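Local structure of uncharacterized protein DUF1344 (Bacteroides vulgatus ATCC 8482, 3K6O) at residues T21-P26 with Y32-N37; Q27-Y32 with K40-Q45. The protein is of unknown function but is a NigD-like protein, probably exported, that pairs an N-terminal OB domain with a C-terminal beta-sandwich domain. All blocks are in the same frame, centred on the assembly; numbering follows the deposited sequence.

Contact 1: residues T21-P26 with Y32-N37; sequences TVEKQP and YLVLDN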
loop_
_atom_site.group_PDB
_atom_site.type_symbol
_atom_site.label_atom_id
_atom_site.label_comp_id
_atom_site.label_asym_id
_atom_site.label_seq_id
_atom_site.Cartn_x
_atom_site.Cartn_y
_atom_site.Cartn_z
ATOM N N THR A 21 -2.520 -8.524 -4.859
ATOM C CA THR A 21 -1.845 -8.142 -6.074
ATOM C C THR A 21 -2.248 -9.131 -7.125
ATOM O O THR A 21 -2.250 -10.321 -6.895
ATOM C CB THR A 21 -0.303 -8.145 -5.906
ATOM O OG1 THR A 21 0.069 -7.388 -4.739
ATOM C CG2 THR A 21 0.385 -7.502 -7.142
ATOM N N VAL A 22 -2.626 -8.617 -8.273
ATOM C CA VAL A 22 -2.967 -9.424 -9.418
ATOM C C VAL A 22 -1.692 -10.041 -9.986
ATOM O O VAL A 22 -0.659 -9.387 -10.093
ATOM C CB VAL A 22 -3.656 -8.551 -10.500
ATOM C CG1 VAL A 22 -3.983 -9.381 -11.764
ATOM C CG2 VAL A 22 -4.909 -7.876 -9.945
ATOM N N GLU A 23 -1.755 -11.309 -10.357
ATOM C CA GLU A 23 -0.662 -11.917 -11.078
ATOM C C GLU A 23 -1.227 -12.775 -12.181
ATOM O O GLU A 23 -2.407 -13.057 -12.201
ATOM C CB GLU A 23 0.244 -12.686 -10.123
ATOM C CG GLU A 23 0.877 -11.822 -9.028
ATOM C CD GLU A 23 1.891 -10.771 -9.551
ATOM O OE1 GLU A 23 2.241 -10.741 -10.755
ATOM O OE2 GLU A 23 2.326 -9.947 -8.736
ATOM N N LYS A 24 -0.365 -13.120 -13.128
ATOM C CA LYS A 24 -0.700 -13.957 -14.266
ATOM C C LYS A 24 0.468 -14.870 -14.607
ATOM O O LYS A 24 1.611 -14.505 -14.432
ATOM C CB LYS A 24 -1.030 -13.122 -15.504
ATOM C CG LYS A 24 -2.202 -12.212 -15.326
ATOM C CD LYS A 24 -2.571 -11.466 -16.599
ATOM C CE LYS A 24 -3.455 -12.240 -17.485
ATOM N NZ LYS A 24 -3.864 -11.410 -18.650
ATOM N N GLN A 25 0.163 -16.063 -15.080
ATOM C CA GLN A 25 1.166 -16.938 -15.655
ATOM C C GLN A 25 0.578 -17.571 -16.906
ATOM O O GLN A 25 -0.631 -17.772 -16.982
ATOM C CB GLN A 25 1.618 -18.013 -14.661
ATOM C CG GLN A 25 2.419 -17.452 -13.502
ATOM C CD GLN A 25 2.835 -18.539 -12.550
ATOM O OE1 GLN A 25 2.254 -18.707 -11.472
ATOM N NE2 GLN A 25 3.798 -19.330 -12.965
ATOM N N PRO A 26 1.443 -17.868 -17.898
ATOM C CA PRO A 26 1.044 -18.328 -19.242
ATOM C C PRO A 26 0.162 -19.552 -19.238
ATOM O O PRO A 26 -0.699 -19.675 -20.094
ATOM C CB PRO A 26 2.385 -18.658 -19.933
ATOM C CG PRO A 26 3.381 -17.871 -19.230
ATOM C CD PRO A 26 2.898 -17.635 -17.813
ATOM N N TYR A 32 -5.175 -14.027 -11.485
ATOM C CA TYR A 32 -5.439 -14.531 -10.157
ATOM C C TYR A 32 -4.915 -13.529 -9.179
ATOM O O TYR A 32 -4.266 -12.574 -9.574
ATOM C CB TYR A 32 -4.861 -15.944 -9.937
ATOM C CG TYR A 32 -3.349 -16.087 -10.053
ATOM C CD1 TYR A 32 -2.526 -15.901 -8.959
ATOM C CD2 TYR A 32 -2.756 -16.433 -11.257
ATOM C CE1 TYR A 32 -1.130 -16.048 -9.072
ATOM C CE2 TYR A 32 -1.396 -16.589 -11.368
ATOM C CZ TYR A 32 -0.587 -16.394 -10.272
ATOM O OH TYR A 32 0.769 -16.511 -10.412
ATOM N N LEU A 33 -5.248 -13.721 -7.913
ATOM C CA LEU A 33 -4.911 -12.767 -6.881
ATOM C C LEU A 33 -3.913 -13.401 -5.912
ATOM O O LEU A 33 -3.992 -14.608 -5.643
ATOM C CB LEU A 33 -6.149 -12.341 -6.149
ATOM C CG LEU A 33 -7.207 -11.721 -7.039
ATOM C CD1 LEU A 33 -8.407 -11.397 -6.181
ATOM C CD2 LEU A 33 -6.657 -10.490 -7.769
ATOM N N VAL A 34 -2.963 -12.604 -5.427
ATOM C CA VAL A 34 -2.012 -13.068 -4.422
ATOM C C VAL A 34 -2.194 -12.196 -3.202
ATOM O O VAL A 34 -2.045 -10.989 -3.290
ATOM C CB VAL A 34 -0.568 -12.987 -4.954
ATOM C CG1 VAL A 34 0.482 -13.456 -3.894
ATOM C CG2 VAL A 34 -0.457 -13.792 -6.291
ATOM N N LEU A 35 -2.556 -12.794 -2.072
ATOM C CA LEU A 35 -2.636 -12.064 -0.804
ATOM C C LEU A 35 -1.220 -11.707 -0.347
ATOM O O LEU A 35 -0.240 -12.264 -0.854
ATOM C CB LEU A 35 -3.353 -12.909 0.267
ATOM C CG LEU A 35 -4.838 -13.163 0.085
ATOM C CD1 LEU A 35 -5.403 -14.083 1.223
ATOM C CD2 LEU A 35 -5.578 -11.811 0.017
ATOM N N ASP A 36 -1.099 -10.769 0.582
ATOM C CA ASP A 36 0.229 -10.307 0.988
ATOM C C ASP A 36 0.971 -11.417 1.783
ATOM O O ASP A 36 2.193 -11.425 1.845
ATOM C CB ASP A 36 0.147 -8.992 1.786
ATOM C CG ASP A 36 -0.125 -7.782 0.897
ATOM O OD1 ASP A 36 -0.001 -7.941 -0.336
ATOM O OD2 ASP A 36 -0.453 -6.672 1.407
ATOM N N ASN A 37 0.241 -12.340 2.382
ATOM C CA ASN A 37 0.866 -13.521 3.002
ATOM C C ASN A 37 1.305 -14.572 1.997
ATOM O O ASN A 37 1.694 -15.706 2.395
ATOM C CB ASN A 37 -0.054 -14.163 4.025
ATOM C CG ASN A 37 -1.220 -14.870 3.419
ATOM O OD1 ASN A 37 -1.399 -14.925 2.198
ATOM N ND2 ASN A 37 -2.054 -15.415 4.286
HETATM O O HOH W 1 0.152 -9.398 -2.503
#

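Contact 2: residues Q27-Y32 with K40-Q45; sequences QYDAPY and KLWVVQ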
loop_
_atom_site.group_PDB
_atom_site.type_symbol
_atom_site.label_atom_id
_atom_site.label_comp_id
_atom_site.label_asym_id
_atom_site.label_seq_id
_atom_site.Cartn_x
_atom_site.Cartn_y
_atom_site.Cartn_z
ATOM N N GLN A 27 0.377 -20.454 -18.290
ATOM C CA GLN A 27 -0.344 -21.737 -18.308
ATOM C C GLN A 27 -1.814 -21.607 -17.839
ATOM O O GLN A 27 -2.595 -22.523 -18.032
ATOM C CB GLN A 27 0.389 -22.774 -17.464
ATOM C CG GLN A 27 0.349 -22.470 -15.975
ATOM C CD GLN A 27 1.609 -21.897 -15.461
ATOM O OE1 GLN A 27 2.288 -21.081 -16.124
ATOM N NE2 GLN A 27 1.950 -22.300 -14.251
ATOM N N TYR A 28 -2.162 -20.485 -17.208
ATOM C CA TYR A 28 -3.544 -20.226 -16.763
ATOM C C TYR A 28 -4.263 -19.311 -17.764
ATOM O O TYR A 28 -3.610 -18.595 -18.521
ATOM C CB TYR A 28 -3.570 -19.611 -15.350
ATOM C CG TYR A 28 -2.756 -20.401 -14.331
ATOM C CD1 TYR A 28 -2.981 -21.756 -14.131
ATOM C CD2 TYR A 28 -1.728 -19.816 -13.632
ATOM C CE1 TYR A 28 -2.222 -22.482 -13.237
ATOM C CE2 TYR A 28 -0.959 -20.553 -12.720
ATOM C CZ TYR A 28 -1.222 -21.874 -12.550
ATOM O OH TYR A 28 -0.484 -22.593 -11.670
ATOM N N ASP A 29 -5.594 -19.308 -17.754
ATOM C CA ASP A 29 -6.341 -18.496 -18.724
ATOM C C ASP A 29 -7.101 -17.295 -18.099
ATOM O O ASP A 29 -7.980 -16.733 -18.719
ATOM C CB ASP A 29 -7.264 -19.390 -19.567
ATOM C CG ASP A 29 -8.463 -19.946 -18.792
ATOM O OD1 ASP A 29 -8.529 -19.851 -17.560
ATOM O OD2 ASP A 29 -9.337 -20.524 -19.448
ATOM N N ALA A 30 -6.725 -16.921 -16.875
ATOM C CA ALA A 30 -7.334 -15.816 -16.165
ATOM C C ALA A 30 -6.304 -15.235 -15.156
ATOM O O ALA A 30 -5.420 -15.936 -14.685
ATOM C CB ALA A 30 -8.632 -16.275 -15.445
ATOM N N PRO A 31 -6.406 -13.936 -14.855
ATOM C CA PRO A 31 -5.625 -13.391 -13.770
ATOM C C PRO A 31 -6.104 -13.957 -12.424
ATOM O O PRO A 31 -7.277 -14.347 -12.270
ATOM C CB PRO A 31 -5.868 -11.872 -13.873
ATOM C CG PRO A 31 -7.124 -11.736 -14.544
ATOM C CD PRO A 31 -7.362 -12.960 -15.388
ATOM N N TYR A 32 -5.175 -14.027 -11.485
ATOM C CA TYR A 32 -5.439 -14.531 -10.157
ATOM C C TYR A 32 -4.915 -13.529 -9.179
ATOM O O TYR A 32 -4.266 -12.574 -9.574
ATOM C CB TYR A 32 -4.861 -15.944 -9.937
ATOM C CG TYR A 32 -3.349 -16.087 -10.053
ATOM C CD1 TYR A 32 -2.526 -15.901 -8.959
ATOM C CD2 TYR A 32 -2.756 -16.433 -11.257
ATOM C CE1 TYR A 32 -1.130 -16.048 -9.072
ATOM C CE2 TYR A 32 -1.396 -16.589 -11.368
ATOM C CZ TYR A 32 -0.587 -16.394 -10.272
ATOM O OH TYR A 32 0.769 -16.511 -10.412
ATOM N N LYS A 40 -2.218 -17.760 -2.967
ATOM C CA LYS A 40 -2.743 -17.469 -4.278
ATOM C C LYS A 40 -4.194 -17.890 -4.307
ATOM O O LYS A 40 -4.529 -19.026 -3.925
ATOM C CB LYS A 40 -1.989 -18.243 -5.341
ATOM C CG LYS A 40 -0.479 -17.963 -5.433
ATOM C CD LYS A 40 0.086 -18.739 -6.618
ATOM C CE LYS A 40 1.392 -19.474 -6.274
ATOM N NZ LYS A 40 2.495 -18.508 -5.862
ATOM N N LEU A 41 -5.036 -16.993 -4.801
ATOM C CA LEU A 41 -6.478 -17.203 -4.842
ATOM C C LEU A 41 -6.948 -17.334 -6.275
ATOM O O LEU A 41 -6.624 -16.472 -7.115
ATOM C CB LEU A 41 -7.185 -16.020 -4.169
ATOM C CG LEU A 41 -6.737 -15.646 -2.747
ATOM C CD1 LEU A 41 -7.549 -14.462 -2.219
ATOM C CD2 LEU A 41 -6.840 -16.843 -1.817
ATOM N N TRP A 42 -7.682 -18.418 -6.563
ATOM C CA TRP A 42 -8.313 -18.571 -7.833
ATOM C C TRP A 42 -9.761 -18.055 -7.838
ATOM O O TRP A 42 -10.603 -18.482 -7.004
ATOM C CB TRP A 42 -8.296 -20.038 -8.264
ATOM C CG TRP A 42 -8.765 -20.198 -9.676
ATOM C CD1 TRP A 42 -9.967 -20.669 -10.096
ATOM C CD2 TRP A 42 -8.039 -19.831 -10.860
ATOM N NE1 TRP A 42 -10.033 -20.642 -11.468
ATOM C CE2 TRP A 42 -8.862 -20.132 -11.962
ATOM C CE3 TRP A 42 -6.762 -19.282 -11.086
ATOM C CZ2 TRP A 42 -8.466 -19.888 -13.284
ATOM C CZ3 TRP A 42 -6.362 -19.035 -12.401
ATOM C CH2 TRP A 42 -7.209 -19.343 -13.480
ATOM N N VAL A 43 -10.076 -17.190 -8.800
ATOM C CA VAL A 43 -11.421 -16.602 -8.895
ATOM C C VAL A 43 -12.395 -17.520 -9.636
ATOM O O VAL A 43 -12.279 -17.700 -10.852
ATOM C CB VAL A 43 -11.399 -15.208 -9.578
ATOM C CG1 VAL A 43 -12.821 -14.591 -9.589
ATOM C CG2 VAL A 43 -10.387 -14.251 -8.883
ATOM N N VAL A 44 -13.352 -18.110 -8.914
ATOM C CA VAL A 44 -14.330 -18.989 -9.539
ATOM C C VAL A 44 -15.697 -18.308 -9.665
ATOM O O VAL A 44 -16.510 -18.769 -10.421
ATOM C CB VAL A 44 -14.502 -20.356 -8.791
ATOM C CG1 VAL A 44 -13.202 -21.145 -8.826
ATOM C CG2 VAL A 44 -14.953 -20.142 -7.311
ATOM N N GLN A 45 -15.943 -17.239 -8.905
ATOM C CA GLN A 45 -17.126 -16.408 -9.075
ATOM C C GLN A 45 -16.700 -14.947 -8.952
ATOM O O GLN A 45 -15.790 -14.619 -8.188
ATOM C CB GLN A 45 -18.175 -16.743 -8.011
ATOM C CG GLN A 45 -18.775 -18.186 -8.114
ATOM C CD GLN A 45 -19.642 -18.576 -6.943
ATOM O OE1 GLN A 45 -19.894 -17.769 -6.050
ATOM N NE2 GLN A 45 -20.098 -19.845 -6.925
HETATM O O HOH W 2 -8.398 -16.570 -11.269
#

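Contact 1: residues T21-P26 with Y32-N37
Tyr32 lies against Glu23 as its antiparallel partner, and its side chain runs outward past the end of strand 16-23 to Gln25. At CB the chain takes the hindered rotamer in which CG sits between the backbone N and the carbonyl carbon (chi1 62°), which swings the ring across toward residues 23-25. CG, CD2 and CE2 come under the carbonyl of Glu23, whose O stands 3.5 Å above the ring plane, displaced toward the rim. CE1 and CZ meet Glu23 CB, an off-centre CH-pi contact with CB 4.2 Å from the ring centroid. At the tip, OH lies 2.9 Å from Gln25 OE1, at best a weak hydrogen bond, since its proton has another acceptor within reach; the extended Gln25 chain arrives with the amide plane turned 57° from the ring. A tyrosine suits this place because its flat ring can lie along a backbone while its hydroxyl meets a polar neighbour. The two strands form a beta hairpin of the NigD-like OB domain: Thr21 and Val34, like Glu23 and Tyr32, are hydrogen-bonded pairs, and Tyr32 N to Glu23 O is almost straight at 178°. Between them, the non-hydrogen-bonded pair Val22 and Leu33 turns to the other face of the sheet, where CG2 of the valine meets CD2 of the leucine at 3.8 Å. A leucine in place of Tyr32 would probably leave Gln25 OE1 without the nearby hydroxyl and Glu23 CB without an aromatic surface to rest on. On the Tyr32 face, Glu23 bends at chi2, and its CG packs 3.6 Å from Val34 CG2. Farther along, one water accepts a hydrogen bond from Thr21 OG1 and donates to Val34 O and, at 2.6 Å, to Asp36 OD1; the same carboxylate forms a salt bridge with Arg58 through OD2.

Contact 2: residues Q27-Y32 with K40-Q45
Trp42 reaches back over residues 28-32 with the six-membered part of its indole, and several residues meet it there. Ala30 CB touches CH2 at 3.9 Å, Tyr28 CB lies close to both CH2 and CZ3, Tyr32 CB approaches CE3 at 4.0 Å, and Asp29 OD1 is a looser neighbour at the ring edge. The methyl of alanine is short enough to let the broad indole come close to the loop backbone. The aromatic rings of Tyr28 and Trp42 form an offset edge-to-face pair, the tryptophan presenting its edge to the tyrosine face, with planes at 60° and centroids 6.0 Å apart. What brings the indole here is its first torsion: CG is anti to the backbone N (chi1 -171°), and although the side chain sets out away from the loop, the large bicycle returns to it. Behind this first shell stands the antiparallel pairing of strands 32-34 and 40-43 in the OB domain, with the 27-32 loop leading into the first of them. That pairing sets Tyr32 CB 3.4 Å from Leu41 O and lays the aliphatic part of Lys40 alongside the tyrosine ring, its CD 3.8 Å from Tyr32 CE1. Lysine suits this position, since its methylenes can lie beside an aromatic ring while the ammonium continues beyond it. No direct hydrogen bond joins the two segments; instead a water donates to Pro31 O and accepts from Val43 N, and its oxygen sits 3.1 Å above the Trp42 ring plane, toward the rim. Farther out, Phe73 meets the rings of Tyr28, Tyr32 and Trp42, while backbone bonds from Trp42 to Tyr75 and Ile77 fix its strand against strand 75-93.

Contact 1 and contact 2, their centres about 8 Å apart, share Tyr32: its ring and hydroxyl meet Glu23 and Gln25 in the first, while its CB and CE1 serve the second. Strand 32-34 thus has strand 16-23 along one edge and strand 40-43 along the other, and Leu33 O to Leu41 N, at 2.7 Å and probably a hydrogen bond, ties the latter pair. Pro31, in the connection that joins the two hairpin strands, packs its CB 3.8 Å from Val22 CG1. Leu35 CG and Leu41 CD1 also pack at 3.8 Å. Both contacts belong to the OB domain, and no active site is known to which either could be related.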